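Local coordinates for protein monovalent Na+/H+ antiporter subunit F (Dietzia sp. DQ12-45-1b, PDB 7D3U) that probably takes part in sodium/proton antiport as a small membrane subunit of the six-chain Mrp complex, at residues I6-V11 and A47-R52; L17-M22 and D36-A41; A41-L46 and D60-A65. All blocks are in the same frame, centred on the assembly; numbering follows the deposited sequence.

Contact 1: residues I6-V11 and A47-R52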
loop_
_atom_site.group_PDB
_atom_site.type_symbol
_atom_site.label_atom_id
_atom_site.label_comp_id
_atom_site.label_asym_id
_atom_site.label_seq_id
_atom_site.Cartn_x
_atom_site.Cartn_y
_atom_site.Cartn_z
ATOM N N ILE D 6 -10.864 46.175 24.861
ATOM C CA ILE D 6 -10.808 45.926 26.298
ATOM C C ILE D 6 -11.639 44.702 26.659
ATOM O O ILE D 6 -11.203 43.841 27.435
ATOM C CB ILE D 6 -11.270 47.170 27.073
ATOM C CG1 ILE D 6 -10.286 48.321 26.867
ATOM C CG2 ILE D 6 -11.412 46.856 28.553
ATOM C CD1 ILE D 6 -10.562 49.520 27.743
ATOM N N ALA D 7 -12.845 44.601 26.098
ATOM C CA ALA D 7 -13.699 43.455 26.383
ATOM C C ALA D 7 -13.082 42.164 25.859
ATOM O O ALA D 7 -13.194 41.112 26.498
ATOM C CB ALA D 7 -15.086 43.672 25.781
ATOM N N ILE D 8 -12.418 42.226 24.704
ATOM C CA ILE D 8 -11.771 41.042 24.150
ATOM C C ILE D 8 -10.635 40.585 25.051
ATOM O O ILE D 8 -10.490 39.391 25.331
ATOM C CB ILE D 8 -11.274 41.320 22.721
ATOM C CG1 ILE D 8 -12.446 41.358 21.747
ATOM C CG2 ILE D 8 -10.278 40.262 22.282
ATOM C CD1 ILE D 8 -12.033 41.556 20.313
ATOM N N VAL D 9 -9.814 41.524 25.524
ATOM C CA VAL D 9 -8.708 41.153 26.400
ATOM C C VAL D 9 -9.234 40.598 27.719
ATOM O O VAL D 9 -8.680 39.639 28.270
ATOM C CB VAL D 9 -7.773 42.356 26.611
ATOM C CG1 VAL D 9 -6.910 42.158 27.842
ATOM C CG2 VAL D 9 -6.907 42.565 25.384
ATOM N N LEU D 10 -10.333 41.162 28.228
ATOM C CA LEU D 10 -10.897 40.659 29.477
ATOM C C LEU D 10 -11.463 39.254 29.305
ATOM O O LEU D 10 -11.254 38.386 30.160
ATOM C CB LEU D 10 -11.971 41.615 29.990
ATOM C CG LEU D 10 -11.455 42.922 30.590
ATOM C CD1 LEU D 10 -12.598 43.729 31.180
ATOM C CD2 LEU D 10 -10.391 42.646 31.638
ATOM N N VAL D 11 -12.176 39.006 28.203
ATOM C CA VAL D 11 -12.705 37.670 27.953
ATOM C C VAL D 11 -11.575 36.677 27.723
ATOM O O VAL D 11 -11.664 35.521 28.146
ATOM C CB VAL D 11 -13.689 37.694 26.769
ATOM C CG1 VAL D 11 -14.109 36.287 26.398
ATOM C CG2 VAL D 11 -14.908 38.521 27.117
ATOM N N ALA D 47 -18.462 37.002 18.931
ATOM C CA ALA D 47 -19.234 38.233 18.778
ATOM C C ALA D 47 -18.328 39.460 18.758
ATOM O O ALA D 47 -18.433 40.317 17.871
ATOM C CB ALA D 47 -20.262 38.347 19.901
ATOM N N LEU D 48 -17.424 39.558 19.733
ATOM C CA LEU D 48 -16.582 40.745 19.838
ATOM C C LEU D 48 -15.627 40.865 18.656
ATOM O O LEU D 48 -15.362 41.973 18.175
ATOM C CB LEU D 48 -15.818 40.718 21.157
ATOM C CG LEU D 48 -16.694 40.835 22.403
ATOM C CD1 LEU D 48 -15.849 40.795 23.659
ATOM C CD2 LEU D 48 -17.512 42.109 22.347
ATOM N N VAL D 49 -15.099 39.740 18.171
ATOM C CA VAL D 49 -14.226 39.771 17.006
ATOM C C VAL D 49 -15.006 40.192 15.771
ATOM O O VAL D 49 -14.559 41.052 15.005
ATOM C CB VAL D 49 -13.545 38.404 16.816
ATOM C CG1 VAL D 49 -13.199 38.179 15.358
ATOM C CG2 VAL D 49 -12.303 38.313 17.682
ATOM N N GLY D 50 -16.192 39.612 15.565
ATOM C CA GLY D 50 -17.049 40.062 14.487
ATOM C C GLY D 50 -17.380 41.534 14.566
ATOM O O GLY D 50 -17.653 42.157 13.536
ATOM N N VAL D 51 -17.368 42.104 15.770
ATOM C CA VAL D 51 -17.470 43.555 15.891
ATOM C C VAL D 51 -16.188 44.218 15.401
ATOM O O VAL D 51 -16.227 45.179 14.623
ATOM C CB VAL D 51 -17.790 43.961 17.338
ATOM C CG1 VAL D 51 -17.626 45.455 17.498
ATOM C CG2 VAL D 51 -19.190 43.548 17.695
ATOM N N ARG D 52 -15.033 43.721 15.849
ATOM C CA ARG D 52 -13.755 44.318 15.467
ATOM C C ARG D 52 -13.545 44.267 13.959
ATOM O O ARG D 52 -13.455 45.312 13.308
ATOM C CB ARG D 52 -12.594 43.627 16.182
ATOM C CG ARG D 52 -11.249 44.279 15.920
ATOM C CD ARG D 52 -10.142 43.626 16.722
ATOM N NE ARG D 52 -8.848 44.239 16.451
ATOM C CZ ARG D 52 -8.408 45.349 17.035
ATOM N NH1 ARG D 52 -7.213 45.832 16.724
ATOM N NH2 ARG D 52 -9.161 45.977 17.924
#
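The segments 6-11 and 47-52 run antiparallel, with a signed crossing angle of -151°. Their axes are 10.0 Å apart at closest approach. The backbones come nearest at Ile8 and Leu48, whose CA atoms are 6.5 Å apart. These two residues carry the contact. Their side chains slide past each other in opposite directions, so they meet alongside and not tip to tip. Ile8 has CG1 anti to the carbonyl carbon. This puts CG1 against the base of the opposite side chain, with Ile8 CG1 3.5 Å from Leu48 CB. The second torsion is extended and carries the tip further along the same flank, where Ile8 CD1 lies 4.0 Å from Leu48 O. The tip also reaches Val49, where Ile8 CD1 and Val49 CG2 are 4.2 Å apart.

The pair belongs to a helical hairpin, formed by helices 2-23 and 30-52, which are both predicted to span the membrane. This contact lies toward the start of the first helix and the end of the second. Leu48 makes the return reach. Its CG is also anti to the carbonyl carbon, and CD1 extends to the first helix, where Leu48 CD1 is 3.7 Å from Ala7 CB. One turn on, Val11 CG2 touches the same methyl, Leu48 CD1, at 4.2 Å. All five residues are buried. Other subunits of the complex flank the pair: Ile8 packs on Ile604 of subunit A, and Leu48 on Val53 of subunit G. At the end of helix 30-52, Arg52 NE forms a salt bridge with Glu601 of subunit A.

Contact 2: residues L17-M22 and D36-A41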
loop_
_atom_site.group_PDB
_atom_site.type_symbol
_atom_site.label_atom_id
_atom_site.label_comp_id
_atom_site.label_asym_id
_atom_site.label_seq_id
_atom_site.Cartn_x
_atom_site.Cartn_y
_atom_site.Cartn_z
ATOM N N LEU D 17 -7.823 31.908 32.611
ATOM C CA LEU D 17 -7.981 31.470 33.997
ATOM C C LEU D 17 -8.845 30.214 34.084
ATOM O O LEU D 17 -8.514 29.258 34.800
ATOM C CB LEU D 17 -8.580 32.597 34.836
ATOM C CG LEU D 17 -7.715 33.846 34.992
ATOM C CD1 LEU D 17 -8.441 34.901 35.807
ATOM C CD2 LEU D 17 -6.382 33.494 35.628
ATOM N N SER D 18 -9.962 30.198 33.357
ATOM C CA SER D 18 -10.821 29.023 33.384
ATOM C C SER D 18 -10.134 27.813 32.761
ATOM O O SER D 18 -10.385 26.679 33.177
ATOM C CB SER D 18 -12.140 29.319 32.675
ATOM O OG SER D 18 -12.963 28.175 32.654
ATOM N N SER D 19 -9.244 28.025 31.791
ATOM C CA SER D 19 -8.498 26.899 31.244
ATOM C C SER D 19 -7.430 26.417 32.213
ATOM O O SER D 19 -7.098 25.226 32.224
ATOM C CB SER D 19 -7.867 27.271 29.908
ATOM O OG SER D 19 -7.246 26.139 29.329
ATOM N N TYR D 20 -6.867 27.319 33.018
ATOM C CA TYR D 20 -6.009 26.875 34.111
ATOM C C TYR D 20 -6.781 25.981 35.066
ATOM O O TYR D 20 -6.266 24.956 35.526
ATOM C CB TYR D 20 -5.424 28.065 34.868
ATOM C CG TYR D 20 -5.059 27.719 36.294
ATOM C CD1 TYR D 20 -3.911 26.995 36.580
ATOM C CD2 TYR D 20 -5.867 28.104 37.353
ATOM C CE1 TYR D 20 -3.579 26.670 37.880
ATOM C CE2 TYR D 20 -5.544 27.784 38.653
ATOM C CZ TYR D 20 -4.398 27.067 38.913
ATOM O OH TYR D 20 -4.072 26.748 40.209
ATOM N N ARG D 21 -8.018 26.362 35.388
ATOM C CA ARG D 21 -8.859 25.485 36.200
ATOM C C ARG D 21 -9.110 24.160 35.489
ATOM O O ARG D 21 -9.140 23.099 36.123
ATOM C CB ARG D 21 -10.179 26.177 36.541
ATOM C CG ARG D 21 -11.242 25.264 37.145
ATOM C CD ARG D 21 -10.740 24.528 38.379
ATOM N NE ARG D 21 -10.365 25.429 39.463
ATOM C CZ ARG D 21 -9.666 25.055 40.529
ATOM N NH1 ARG D 21 -9.365 25.934 41.472
ATOM N NH2 ARG D 21 -9.264 23.798 40.651
ATOM N N MET D 22 -9.290 24.204 34.170
ATOM C CA MET D 22 -9.420 22.977 33.389
ATOM C C MET D 22 -8.210 22.071 33.569
ATOM O O MET D 22 -8.352 20.850 33.711
ATOM C CB MET D 22 -9.598 23.314 31.913
ATOM C CG MET D 22 -9.417 22.119 31.004
ATOM S SD MET D 22 -10.057 22.423 29.359
ATOM C CE MET D 22 -11.801 22.296 29.698
ATOM N N ASP D 36 -17.426 24.269 29.705
ATOM C CA ASP D 36 -18.660 25.003 29.446
ATOM C C ASP D 36 -18.419 26.509 29.478
ATOM O O ASP D 36 -18.798 27.237 28.546
ATOM C CB ASP D 36 -19.724 24.602 30.466
ATOM C CG ASP D 36 -20.974 25.448 30.369
ATOM O OD1 ASP D 36 -21.847 25.129 29.534
ATOM O OD2 ASP D 36 -21.086 26.433 31.128
ATOM N N LEU D 37 -17.795 26.996 30.555
ATOM C CA LEU D 37 -17.484 28.418 30.641
ATOM C C LEU D 37 -16.625 28.869 29.470
ATOM O O LEU D 37 -16.801 29.981 28.962
ATOM C CB LEU D 37 -16.789 28.725 31.969
ATOM C CG LEU D 37 -16.626 30.189 32.392
ATOM C CD1 LEU D 37 -15.364 30.816 31.823
ATOM C CD2 LEU D 37 -17.848 30.995 31.993
ATOM N N LEU D 38 -15.714 28.013 29.004
ATOM C CA LEU D 38 -14.844 28.394 27.901
ATOM C C LEU D 38 -15.590 28.404 26.575
ATOM O O LEU D 38 -15.309 29.240 25.716
ATOM C CB LEU D 38 -13.637 27.464 27.844
ATOM C CG LEU D 38 -12.749 27.603 29.076
ATOM C CD1 LEU D 38 -11.640 26.580 29.082
ATOM C CD2 LEU D 38 -12.171 28.997 29.099
ATOM N N PHE D 39 -16.541 27.491 26.383
ATOM C CA PHE D 39 -17.367 27.552 25.180
ATOM C C PHE D 39 -18.163 28.848 25.142
ATOM O O PHE D 39 -18.271 29.496 24.092
ATOM C CB PHE D 39 -18.310 26.350 25.113
ATOM C CG PHE D 39 -17.608 25.026 25.069
ATOM C CD1 PHE D 39 -16.347 24.911 24.514
ATOM C CD2 PHE D 39 -18.213 23.893 25.584
ATOM C CE1 PHE D 39 -15.702 23.692 24.476
ATOM C CE2 PHE D 39 -17.571 22.674 25.550
ATOM C CZ PHE D 39 -16.315 22.572 24.994
ATOM N N PHE D 40 -18.707 29.257 26.287
ATOM C CA PHE D 40 -19.466 30.505 26.306
ATOM C C PHE D 40 -18.550 31.710 26.103
ATOM O O PHE D 40 -18.913 32.667 25.404
ATOM C CB PHE D 40 -20.259 30.610 27.608
ATOM C CG PHE D 40 -21.504 29.766 27.620
ATOM C CD1 PHE D 40 -21.421 28.389 27.701
ATOM C CD2 PHE D 40 -22.754 30.345 27.543
ATOM C CE1 PHE D 40 -22.556 27.611 27.706
ATOM C CE2 PHE D 40 -23.893 29.572 27.546
ATOM C CZ PHE D 40 -23.794 28.202 27.630
ATOM N N ALA D 41 -17.344 31.668 26.672
ATOM C CA ALA D 41 -16.375 32.730 26.420
ATOM C C ALA D 41 -15.954 32.768 24.957
ATOM O O ALA D 41 -15.683 33.844 24.418
ATOM C CB ALA D 41 -15.155 32.554 27.320
#
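Leu38 overlaps two serines of the facing helix with its two methyl branches. CD2 takes one of them, with Leu38 CD2 3.6 Å from Ser18 CB. CD1 lies over the backbone of the next residue, with Leu38 CD1 3.8 Å from Ser19 CA. Leu38 CG is anti to its own carbonyl carbon (chi1 -65°), and CD1 is extended across the interface. Ser18 has OG anti to the backbone N, so the hydroxyl oxygen rests on leucine carbon: Ser18 OG is 3.6 Å from Leu38 CG. Leu37 meets the same serine, with Leu37 CD1 3.7 Å from Ser18 CB. Its CG is anti to the backbone N. Ser18 is thus bordered by two leucines. More loosely, the Met22 methyl comes to the branch that lies over Ser19, with Met22 CE 4.3 Å from Leu38 CD1.

Segments 17-22 and 36-41 are antiparallel, at 154°, and their axes approach to 9.7 Å. They join helices 2-23 and 30-52 near the turn of the hairpin. Arg21 NE bonds to the Leu29 carbonyl of subunit G. Subunit A packs against Ser19 and Leu38, and helix 71-80 of the same chain touches Asp36 and Phe39.

Contact 3: residues A41-L46 and D60-A65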
loop_
_atom_site.group_PDB
_atom_site.type_symbol
_atom_site.label_atom_id
_atom_site.label_comp_id
_atom_site.label_asym_id
_atom_site.label_seq_id
_atom_site.Cartn_x
_atom_site.Cartn_y
_atom_site.Cartn_z
ATOM N N ALA D 41 -17.344 31.668 26.672
ATOM C CA ALA D 41 -16.375 32.730 26.420
ATOM C C ALA D 41 -15.954 32.768 24.957
ATOM O O ALA D 41 -15.683 33.844 24.418
ATOM C CB ALA D 41 -15.155 32.554 27.320
ATOM N N PHE D 42 -15.906 31.612 24.293
ATOM C CA PHE D 42 -15.565 31.588 22.877
ATOM C C PHE D 42 -16.686 32.157 22.024
ATOM O O PHE D 42 -16.418 32.804 21.009
ATOM C CB PHE D 42 -15.233 30.165 22.433
ATOM C CG PHE D 42 -13.777 29.824 22.540
ATOM C CD1 PHE D 42 -12.855 30.424 21.708
ATOM C CD2 PHE D 42 -13.333 28.899 23.465
ATOM C CE1 PHE D 42 -11.516 30.112 21.801
ATOM C CE2 PHE D 42 -11.997 28.585 23.563
ATOM C CZ PHE D 42 -11.087 29.193 22.730
ATOM N N ILE D 43 -17.941 31.930 22.412
ATOM C CA ILE D 43 -19.041 32.600 21.720
ATOM C C ILE D 43 -18.938 34.111 21.900
ATOM O O ILE D 43 -19.138 34.887 20.952
ATOM C CB ILE D 43 -20.396 32.063 22.213
ATOM C CG1 ILE D 43 -20.459 30.549 22.048
ATOM C CG2 ILE D 43 -21.531 32.716 21.454
ATOM C CD1 ILE D 43 -21.746 29.945 22.543
ATOM N N ALA D 44 -18.621 34.552 23.121
ATOM C CA ALA D 44 -18.425 35.980 23.359
ATOM C C ALA D 44 -17.300 36.534 22.495
ATOM O O ALA D 44 -17.408 37.638 21.948
ATOM C CB ALA D 44 -18.135 36.233 24.836
ATOM N N LEU D 45 -16.209 35.779 22.366
ATOM C CA LEU D 45 -15.093 36.227 21.543
ATOM C C LEU D 45 -15.476 36.265 20.072
ATOM O O LEU D 45 -15.036 37.154 19.340
ATOM C CB LEU D 45 -13.882 35.325 21.757
ATOM C CG LEU D 45 -12.888 35.820 22.802
ATOM C CD1 LEU D 45 -11.551 35.157 22.592
ATOM C CD2 LEU D 45 -12.750 37.327 22.731
ATOM N N LEU D 46 -16.285 35.306 19.618
ATOM C CA LEU D 46 -16.803 35.357 18.256
ATOM C C LEU D 46 -17.556 36.655 18.016
ATOM O O LEU D 46 -17.320 37.353 17.023
ATOM C CB LEU D 46 -17.710 34.158 17.990
ATOM C CG LEU D 46 -17.048 32.847 17.571
ATOM C CD1 LEU D 46 -18.100 31.799 17.257
ATOM C CD2 LEU D 46 -16.153 33.075 16.373
ATOM N N ASP D 60 -25.253 34.351 12.789
ATOM C CA ASP D 60 -25.405 32.981 12.315
ATOM C C ASP D 60 -24.561 32.044 13.166
ATOM O O ASP D 60 -25.079 31.134 13.822
ATOM C CB ASP D 60 -25.002 32.887 10.842
ATOM C CG ASP D 60 -25.656 33.953 9.992
ATOM O OD1 ASP D 60 -26.700 34.490 10.412
ATOM O OD2 ASP D 60 -25.128 34.258 8.904
ATOM N N LEU D 61 -23.251 32.299 13.204
ATOM C CA LEU D 61 -22.361 31.551 14.084
ATOM C C LEU D 61 -22.850 31.602 15.525
ATOM O O LEU D 61 -22.894 30.578 16.217
ATOM C CB LEU D 61 -20.943 32.111 13.982
ATOM C CG LEU D 61 -20.363 32.211 12.576
ATOM C CD1 LEU D 61 -19.074 33.001 12.599
ATOM C CD2 LEU D 61 -20.129 30.830 12.008
ATOM N N VAL D 62 -23.247 32.790 15.987
ATOM C CA VAL D 62 -23.724 32.913 17.359
ATOM C C VAL D 62 -25.009 32.121 17.545
ATOM O O VAL D 62 -25.234 31.532 18.609
ATOM C CB VAL D 62 -23.902 34.396 17.728
ATOM C CG1 VAL D 62 -24.727 34.540 18.992
ATOM C CG2 VAL D 62 -22.548 35.060 17.896
ATOM N N LEU D 63 -25.856 32.062 16.517
ATOM C CA LEU D 63 -27.048 31.231 16.612
ATOM C C LEU D 63 -26.703 29.749 16.581
ATOM O O LEU D 63 -27.481 28.931 17.083
ATOM C CB LEU D 63 -28.019 31.574 15.483
ATOM C CG LEU D 63 -29.375 30.871 15.501
ATOM C CD1 LEU D 63 -30.019 31.016 16.865
ATOM C CD2 LEU D 63 -30.275 31.436 14.420
ATOM N N VAL D 64 -25.551 29.392 16.021
ATOM C CA VAL D 64 -25.160 27.991 15.909
ATOM C C VAL D 64 -24.264 27.568 17.065
ATOM O O VAL D 64 -24.415 26.467 17.599
ATOM C CB VAL D 64 -24.480 27.754 14.549
ATOM C CG1 VAL D 64 -23.731 26.437 14.551
ATOM C CG2 VAL D 64 -25.512 27.787 13.442
ATOM N N ALA D 65 -23.329 28.433 17.470
ATOM C CA ALA D 65 -22.416 28.082 18.553
ATOM C C ALA D 65 -23.163 27.768 19.841
ATOM O O ALA D 65 -22.715 26.926 20.627
ATOM C CB ALA D 65 -21.413 29.210 18.782
#
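Leu61 O is the best-held polar atom here, gripped by two backbone N-H groups of its own helix. Ala65 N donates to Leu61 O, and Val64 N adds a weak bond to it. Val64 N also bonds weakly to Asp60 O, so the N-H is shared between two carbonyls. Helix 59-65 stops at this turn, and the chain resumes as helix 71-80. Helix 59-65 and most of helix 71-80 fall in the span predicted as the third transmembrane helix, which is therefore broken in the structure. Thr66 OG1, just past the end, makes weak hydrogen bonds with the carbonyls of Val62 and Leu63.

Segments 41-46 and 60-65 are nearly antiparallel, at 172°, with axes 9.9 Å apart. The CA atoms of Ile43 and Val62 are the nearest pair, at 6.4 Å. Ile43 points its two branches to different partners. CG1 is anti to the carbonyl carbon, and Ile43 CG1 lies 3.7 Å from Ala65 CB. The extended tip passes that methyl, and Ile43 CD1 sits 3.7 Å from Ala65 O. The other branch, CG2, meets Val62 CG2 at 4.4 Å. One turn along, Leu46 CD1 reaches Leu61 CB at 4.3 Å and touches the Ala65 methyl more loosely. Ala65 is therefore met by both Ile43 and Leu46. Subunit G packs on Ile43 and Val62, and Phe641 of subunit A on Leu61. All five touching residues are buried and apolar, so the first half of the broken helix is held to helix 30-52 by van der Waals packing, without polar links between these two segments.

Overall arrangement
All three contacts are buried, and all use helix 30-52. Contacts 1 and 2 hold it to helix 2-23 at the two ends of one hairpin, with centres about 16 Å apart. Contact 3 attaches the first half of the broken third helix to the middle of helix 30-52. The side chains that meet in contacts 1 and 3 are all aliphatic. Contact 2 differs, because two serines face leucines there. The centre of contact 2 is about 6 Å from the centre of the chain, and that of contact 1 about 13 Å. Val11 and Ile8 of contact 1 pack on Leu45, within 41-46. Contacts 2 and 3 share Ala41. Subunits A and G border every contact.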